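Local structure of hypothetical protein (Aquifex aeolicus, 2HEK) at residues K35-A40 with V218-H223. The protein is of unknown function but belongs to the HD-domain family, binds zinc and GDP, and may act as a dGTPase. Sequence-based numbering, arbitrary orientation.
Sequences KQLGLA and VQVYFH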
ATOM      1  N   LYS A  35       7.160 -24.623   7.787  1.00 27.33           N
ATOM      2  CA  LYS A  35       7.050 -23.176   7.942  1.00 28.58           C
ATOM      3  C   LYS A  35       8.409 -22.521   7.853  1.00 28.18           C
ATOM      4  O   LYS A  35       9.389 -23.009   8.442  1.00 27.94           O
ATOM      5  CB  LYS A  35       6.394 -22.813   9.283  1.00 30.32           C
ATOM      6  CG  LYS A  35       4.873 -23.091   9.305  1.00 32.67           C
ATOM      7  CD  LYS A  35       4.215 -22.523  10.575  1.00 36.38           C
ATOM      8  CE  LYS A  35       2.911 -23.263  10.943  1.00 45.88           C
ATOM      9  NZ  LYS A  35       3.177 -24.741  11.216  1.00 52.25           N
ATOM     10  N   GLN A  36       8.458 -21.419   7.112  1.00 25.46           N
ATOM     11  CA  GLN A  36       9.653 -20.647   6.897  1.00 25.70           C
ATOM     12  C   GLN A  36      10.279 -20.268   8.230  1.00 28.30           C
ATOM     13  O   GLN A  36      11.504 -20.368   8.395  1.00 25.47           O
ATOM     14  CB  GLN A  36       9.309 -19.394   6.079  1.00 26.97           C
ATOM     15  CG  GLN A  36      10.486 -18.441   5.836  1.00 29.27           C
ATOM     16  CD  GLN A  36      11.449 -18.966   4.764  1.00 32.36           C
ATOM     17  OE1 GLN A  36      11.140 -19.919   4.033  1.00 33.66           O
ATOM     18  NE2 GLN A  36      12.632 -18.363   4.686  1.00 30.39           N
ATOM     19  N   LEU A  37       9.445 -19.873   9.194  1.00 27.98           N
ATOM     20  CA  LEU A  37       9.939 -19.354  10.465  1.00 26.22           C
ATOM     21  C   LEU A  37       9.722 -20.280  11.670  1.00 26.33           C
ATOM     22  O   LEU A  37       9.806 -19.830  12.798  1.00 27.36           O
ATOM     23  CB  LEU A  37       9.338 -17.959  10.745  1.00 22.21           C
ATOM     24  CG  LEU A  37       9.673 -16.815   9.788  1.00 26.15           C
ATOM     25  CD1 LEU A  37       9.008 -15.489  10.249  1.00 25.80           C
ATOM     26  CD2 LEU A  37      11.177 -16.580   9.703  1.00 28.43           C
ATOM     27  N   GLY A  38       9.470 -21.565  11.427  1.00 26.67           N
ATOM     28  CA  GLY A  38       9.437 -22.550  12.482  1.00 28.23           C
ATOM     29  C   GLY A  38       8.287 -22.288  13.407  1.00 28.62           C
ATOM     30  O   GLY A  38       7.145 -22.330  12.988  1.00 30.77           O
ATOM     31  N   LEU A  39       8.611 -22.001  14.666  1.00 29.45           N
ATOM     32  CA  LEU A  39       7.628 -21.746  15.730  1.00 27.33           C
ATOM     33  C   LEU A  39       7.292 -20.282  15.920  1.00 25.17           C
ATOM     34  O   LEU A  39       6.579 -19.961  16.846  1.00 29.25           O
ATOM     35  CB  LEU A  39       8.141 -22.291  17.094  1.00 29.33           C
ATOM     36  CG  LEU A  39       8.329 -23.807  17.172  1.00 31.96           C
ATOM     37  CD1 LEU A  39       9.083 -24.183  18.449  1.00 35.18           C
ATOM     38  CD2 LEU A  39       6.987 -24.534  17.106  1.00 31.54           C
ATOM     39  N   ALA A  40       7.796 -19.384  15.069  1.00 23.86           N
ATOM     40  CA  ALA A  40       7.502 -17.979  15.261  1.00 23.36           C
ATOM     41  C   ALA A  40       5.991 -17.697  15.271  1.00 25.63           C
ATOM     42  O   ALA A  40       5.566 -16.690  15.823  1.00 26.82           O
ATOM     43  CB  ALA A  40       8.186 -17.124  14.172  1.00 25.79           C
ATOM     44  N   VAL A 218      15.552  -7.131  14.885  1.00 29.46           N
ATOM     45  CA  VAL A 218      15.147  -6.684  16.220  1.00 32.39           C
ATOM     46  C   VAL A 218      13.696  -7.041  16.537  1.00 33.11           C
ATOM     47  O   VAL A 218      13.374  -7.401  17.683  1.00 32.78           O
ATOM     48  CB  VAL A 218      15.447  -5.190  16.509  1.00 30.43           C
ATOM     49  CG1 VAL A 218      16.952  -4.980  16.490  1.00 31.59           C
ATOM     50  CG2 VAL A 218      14.718  -4.243  15.546  1.00 30.13           C
ATOM     51  N   GLN A 219      12.833  -6.976  15.529  1.00 28.88           N
ATOM     52  CA  GLN A 219      11.400  -7.168  15.801  1.00 31.28           C
ATOM     53  C   GLN A 219      11.033  -8.657  15.838  1.00 27.75           C
ATOM     54  O   GLN A 219      10.215  -9.082  16.677  1.00 25.86           O
ATOM     55  CB  GLN A 219      10.537  -6.360  14.801  1.00 30.57           C
ATOM     56  CG  GLN A 219       9.003  -6.545  14.888  1.00 37.68           C
ATOM     57  CD  GLN A 219       8.342  -5.656  15.967  1.00 46.77           C
ATOM     58  OE1 GLN A 219       9.027  -5.089  16.826  1.00 49.72           O
ATOM     59  NE2 GLN A 219       7.004  -5.541  15.917  1.00 51.08           N
ATOM     60  N   VAL A 220      11.616  -9.450  14.930  1.00 26.80           N
ATOM     61  CA  VAL A 220      11.164 -10.847  14.749  1.00 23.83           C
ATOM     62  C   VAL A 220      12.227 -11.911  15.096  1.00 26.03           C
ATOM     63  O   VAL A 220      12.019 -12.720  16.016  1.00 29.02           O
ATOM     64  CB  VAL A 220      10.623 -11.121  13.295  1.00 24.83           C
ATOM     65  CG1 VAL A 220      10.210 -12.586  13.171  1.00 26.04           C
ATOM     66  CG2 VAL A 220       9.442 -10.183  12.935  1.00 23.01           C
ATOM     67  N   TYR A 221      13.352 -11.923  14.380  1.00 24.16           N
ATOM     68  CA  TYR A 221      14.291 -13.056  14.504  1.00 29.58           C
ATOM     69  C   TYR A 221      14.906 -13.103  15.919  1.00 29.45           C
ATOM     70  O   TYR A 221      15.211 -14.184  16.450  1.00 30.89           O
ATOM     71  CB  TYR A 221      15.394 -13.033  13.399  1.00 29.80           C
ATOM     72  CG  TYR A 221      14.876 -12.831  11.954  1.00 26.51           C
ATOM     73  CD1 TYR A 221      15.577 -12.024  11.054  1.00 25.45           C
ATOM     74  CD2 TYR A 221      13.681 -13.452  11.502  1.00 26.02           C
ATOM     75  CE1 TYR A 221      15.123 -11.832   9.730  1.00 25.18           C
ATOM     76  CE2 TYR A 221      13.209 -13.238  10.185  1.00 28.05           C
ATOM     77  CZ  TYR A 221      13.952 -12.447   9.309  1.00 27.13           C
ATOM     78  OH  TYR A 221      13.497 -12.225   8.000  1.00 26.76           O
ATOM     79  N   PHE A 222      15.073 -11.944  16.541  1.00 29.67           N
ATOM     80  CA  PHE A 222      15.674 -11.905  17.894  1.00 31.42           C
ATOM     81  C   PHE A 222      14.643 -11.619  18.967  1.00 29.87           C
ATOM     82  O   PHE A 222      15.002 -11.251  20.086  1.00 33.02           O
ATOM     83  CB  PHE A 222      16.824 -10.889  17.964  1.00 29.96           C
ATOM     84  CG  PHE A 222      18.009 -11.273  17.146  1.00 33.04           C
ATOM     85  CD1 PHE A 222      18.956 -10.300  16.782  1.00 37.04           C
ATOM     86  CD2 PHE A 222      18.179 -12.591  16.692  1.00 30.62           C
ATOM     87  CE1 PHE A 222      20.096 -10.647  16.006  1.00 39.07           C
ATOM     88  CE2 PHE A 222      19.309 -12.962  15.913  1.00 36.09           C
ATOM     89  CZ  PHE A 222      20.279 -11.972  15.578  1.00 36.08           C
ATOM     90  N   HIS A 223      13.357 -11.783  18.638  1.00 27.24           N
ATOM     91  CA  HIS A 223      12.298 -11.540  19.605  1.00 28.16           C
ATOM     92  C   HIS A 223      12.572 -12.510  20.783  1.00 29.89           C
ATOM     93  O   HIS A 223      12.868 -13.676  20.575  1.00 30.11           O
ATOM     94  CB  HIS A 223      10.923 -11.825  18.967  1.00 28.24           C
ATOM     95  CG  HIS A 223       9.766 -11.457  19.828  1.00 28.99           C
ATOM     96  ND1 HIS A 223       9.383 -12.213  20.915  1.00 27.44           N
ATOM     97  CD2 HIS A 223       8.884 -10.423  19.751  1.00 29.31           C
ATOM     98  CE1 HIS A 223       8.319 -11.665  21.472  1.00 27.78           C
ATOM     99  NE2 HIS A 223       7.976 -10.597  20.768  1.00 31.44           N
TER
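Leu37 divides its two methyls between Tyr221 and Val220, neighbouring side chains of the opposing helix end. Leu37 CD2 meets the Tyr221 ring obliquely, 3.9 Å from CE2 of Tyr221, while Leu37 CD1 stands 4.3 Å from Val220 CG1. The leucine and tyrosine side chains cross at about a right angle. Leu37 lies where two turns overlap: a type I turn from Lys35 to Gly38, closed by a weak bond, and a type II' turn from Leu37 to Ala40, in which Ala40 N donates to Leu37 O at 3.1 Å. Across the contact, chi1 of -49° sets the Tyr221 ring anti to its carbonyl carbon, and the ring extends to Leu37 although its CB does not point that way. No hydrogen bond joins the segments; the Tyr221 hydroxyl is hydrogen-bonded to OD2 of Asp169 on helix 160-173, and Leu37 also rests on this residue and on Cys173. A small apolar clasp thus joins the loop ahead of helix 51-69, which carries the zinc ligand His54, about 9 Å from Tyr221 between side chains, to the C-terminal end of helix 203-221 in the HD-associated region, beside helix 160-173 with the zinc ligand Asp161, while Phe222 packs onto strands 311-318 and 349-356.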